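Local coordinates for translation initiation factor eIF2b-like protein (Chaetomium thermophilum, PDB 4ZEM) that is the beta subunit of eIF2B, a decameric complex that probably promotes guanine-nucleotide exchange on the translation initiation factor eIF2, at residues G47-L52 / A77-A82. Residues are numbered along the deposited sequence; the frame is centred on the assembly and turned at random.
Sequences GAIAQL and ARLARA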
ATOM      1  N   GLY A  47       5.193   4.598  -3.341  1.00 45.80           N
ATOM      2  CA  GLY A  47       6.052   5.731  -3.039  1.00 45.31           C
ATOM      3  C   GLY A  47       6.241   6.655  -4.230  1.00 54.68           C
ATOM      4  O   GLY A  47       6.243   7.881  -4.082  1.00 51.29           O
ATOM      5  N   ALA A  48       6.374   6.066  -5.416  1.00 49.11           N
ATOM      6  CA  ALA A  48       6.575   6.842  -6.638  1.00 58.21           C
ATOM      7  C   ALA A  48       5.372   7.741  -6.906  1.00 51.68           C
ATOM      8  O   ALA A  48       5.531   8.893  -7.300  1.00 54.55           O
ATOM      9  CB  ALA A  48       6.835   5.922  -7.828  1.00 51.65           C
ATOM     10  N   ILE A  49       4.172   7.217  -6.672  1.00 57.57           N
ATOM     11  CA  ILE A  49       2.954   7.998  -6.846  1.00 58.06           C
ATOM     12  C   ILE A  49       2.926   9.181  -5.877  1.00 55.03           C
ATOM     13  O   ILE A  49       2.611  10.308  -6.268  1.00 54.66           O
ATOM     14  CB  ILE A  49       1.693   7.138  -6.636  1.00 52.35           C
ATOM     15  CG1 ILE A  49       1.674   5.972  -7.627  1.00 52.83           C
ATOM     16  CG2 ILE A  49       0.438   7.983  -6.794  1.00 52.38           C
ATOM     17  CD1 ILE A  49       1.678   6.407  -9.083  1.00 55.05           C
ATOM     18  N   ALA A  50       3.288   8.926  -4.623  1.00 49.49           N
ATOM     19  CA  ALA A  50       3.304   9.971  -3.602  1.00 53.41           C
ATOM     20  C   ALA A  50       4.272  11.102  -3.974  1.00 52.98           C
ATOM     21  O   ALA A  50       3.953  12.281  -3.830  1.00 55.77           O
ATOM     22  CB  ALA A  50       3.674   9.375  -2.239  1.00 41.71           C
ATOM     23  N   GLN A  51       5.449  10.736  -4.463  1.00 51.40           N
ATOM     24  CA  GLN A  51       6.444  11.722  -4.863  1.00 50.38           C
ATOM     25  C   GLN A  51       6.009  12.540  -6.078  1.00 53.21           C
ATOM     26  O   GLN A  51       6.241  13.754  -6.136  1.00 51.59           O
ATOM     27  CB  GLN A  51       7.783  11.034  -5.140  1.00 48.75           C
ATOM     28  CG  GLN A  51       8.652  10.913  -3.906  1.00 64.30           C
ATOM     29  CD  GLN A  51       9.860  10.035  -4.117  1.00 77.34           C
ATOM     30  OE1 GLN A  51       9.788   9.017  -4.805  1.00 87.34           O
ATOM     31  NE2 GLN A  51      10.984  10.425  -3.530  1.00 81.19           N
ATOM     32  N   LEU A  52       5.397  11.874  -7.051  1.00 50.43           N
ATOM     33  CA  LEU A  52       4.909  12.558  -8.245  1.00 54.65           C
ATOM     34  C   LEU A  52       3.772  13.514  -7.870  1.00 62.09           C
ATOM     35  O   LEU A  52       3.719  14.644  -8.360  1.00 56.13           O
ATOM     36  CB  LEU A  52       4.453  11.542  -9.302  1.00 55.86           C
ATOM     37  CG  LEU A  52       4.073  12.027 -10.711  1.00 61.09           C
ATOM     38  CD1 LEU A  52       2.658  12.615 -10.796  1.00 61.30           C
ATOM     39  CD2 LEU A  52       5.113  13.008 -11.243  1.00 52.08           C
ATOM     40  N   ALA A  77      -5.221   9.848 -12.168  1.00 49.26           N
ATOM     41  CA  ALA A  77      -5.985   9.066 -13.132  1.00 62.10           C
ATOM     42  C   ALA A  77      -5.092   8.541 -14.255  1.00 66.55           C
ATOM     43  O   ALA A  77      -5.243   7.403 -14.701  1.00 68.67           O
ATOM     44  CB  ALA A  77      -7.117   9.900 -13.700  1.00 53.87           C
ATOM     45  N   ARG A  78      -4.181   9.392 -14.715  1.00 70.53           N
ATOM     46  CA  ARG A  78      -3.244   9.054 -15.786  1.00 69.05           C
ATOM     47  C   ARG A  78      -2.291   7.940 -15.363  1.00 70.12           C
ATOM     48  O   ARG A  78      -2.031   7.001 -16.116  1.00 76.58           O
ATOM     49  CB  ARG A  78      -2.446  10.299 -16.170  1.00 60.04           C
ATOM     50  CG  ARG A  78      -3.263  11.353 -16.873  1.00 64.80           C
ATOM     51  CD  ARG A  78      -2.427  12.548 -17.300  1.00 66.01           C
ATOM     52  NE  ARG A  78      -1.315  12.212 -18.180  1.00 76.53           N
ATOM     53  CZ  ARG A  78      -0.368  13.080 -18.528  1.00 79.09           C
ATOM     54  NH1 ARG A  78       0.617  12.711 -19.338  1.00 75.14           N
ATOM     55  NH2 ARG A  78      -0.408  14.322 -18.060  1.00 71.57           N
ATOM     56  N   LEU A  79      -1.764   8.067 -14.153  1.00 68.38           N
ATOM     57  CA  LEU A  79      -0.858   7.080 -13.598  1.00 64.82           C
ATOM     58  C   LEU A  79      -1.573   5.753 -13.406  1.00 61.24           C
ATOM     59  O   LEU A  79      -1.023   4.698 -13.676  1.00 62.37           O
ATOM     60  CB  LEU A  79      -0.297   7.574 -12.272  1.00 60.82           C
ATOM     61  CG  LEU A  79       0.533   8.847 -12.374  1.00 62.13           C
ATOM     62  CD1 LEU A  79       0.825   9.420 -11.001  1.00 51.69           C
ATOM     63  CD2 LEU A  79       1.819   8.586 -13.135  1.00 67.86           C
ATOM     64  N   ALA A  80      -2.809   5.817 -12.938  1.00 57.70           N
ATOM     65  CA  ALA A  80      -3.604   4.624 -12.709  1.00 55.85           C
ATOM     66  C   ALA A  80      -3.850   3.895 -14.013  1.00 69.93           C
ATOM     67  O   ALA A  80      -3.826   2.672 -14.066  1.00 68.63           O
ATOM     68  CB  ALA A  80      -4.923   4.990 -12.057  1.00 49.85           C
ATOM     69  N   ARG A  81      -4.097   4.664 -15.064  1.00 79.19           N
ATOM     70  CA  ARG A  81      -4.363   4.113 -16.383  1.00 89.41           C
ATOM     71  C   ARG A  81      -3.170   3.340 -16.934  1.00 85.56           C
ATOM     72  O   ARG A  81      -3.335   2.305 -17.569  1.00 92.77           O
ATOM     73  CB  ARG A  81      -4.776   5.224 -17.347  1.00100.25           C
ATOM     74  CG  ARG A  81      -5.558   4.738 -18.553  1.00116.36           C
ATOM     75  CD  ARG A  81      -5.981   5.899 -19.436  1.00126.10           C
ATOM     76  NE  ARG A  81      -4.842   6.715 -19.845  1.00131.68           N
ATOM     77  CZ  ARG A  81      -4.939   7.803 -20.600  1.00135.97           C
ATOM     78  NH1 ARG A  81      -3.851   8.486 -20.923  1.00134.59           N
ATOM     79  NH2 ARG A  81      -6.125   8.206 -21.030  1.00137.80           N
ATOM     80  N   ALA A  82      -1.971   3.854 -16.693  1.00 68.10           N
ATOM     81  CA  ALA A  82      -0.759   3.214 -17.162  1.00 61.40           C
ATOM     82  C   ALA A  82      -0.625   1.831 -16.548  1.00 68.14           C
ATOM     83  O   ALA A  82      -0.222   0.889 -17.220  1.00 75.89           O
ATOM     84  CB  ALA A  82       0.450   4.064 -16.820  1.00 65.21           C
TER
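In I49 the CG1 branch lies opposite the carbonyl carbon (chi1 -59°), and a second turn of -60° in chi2 carries CD1 toward L79, closer than the direction of the CB bond alone would suggest. L52 swings CG opposite its own backbone N (chi1 -172°), on a CB that already faces the other helix. The CB bond of L79 likewise points across the interface.

The evidence that L79 is the hub lies in its CD1 methyl, which meets both partners: I49 CD1 stands 3.7 Å from L79 CD1, and L52 CD1 is also 3.7 Å from L79 CD1. The buried areas agree, with 75 Å² on L79 against 37 Å² on I49 and 30 Å² on L52, 142 Å² in all. The two encounters differ in shape. I49 and L79 approach tip to tip, and the isoleucine methyl also nears the base of the leucine, with I49 CD1 3.9 Å from L79 CB. L52 instead runs obliquely past L79, its branch point less close, at 4.2 Å from L52 CG to L79 CD1. I49 and L52 lie three residues, about one turn, apart, so both can present a methyl to L79 CD1. The interface is wholly apolar; the closest CA atoms, those of I49 and L79, are 7.8 Å apart.

Consecutive in the chain and running in nearly opposite directions here, helices 43-59 and 65-82 pack as the two arms of an antiparallel helical hairpin, among the N-terminal helices that precede the first strand, 194-198, in sequence. Helix 24-37 lines the same core, with I28 and L31 against L52 and I32 against L79. W15 of helix 12-18 also packs on L52, while helix 88-104 covers I49 through I89 and I92.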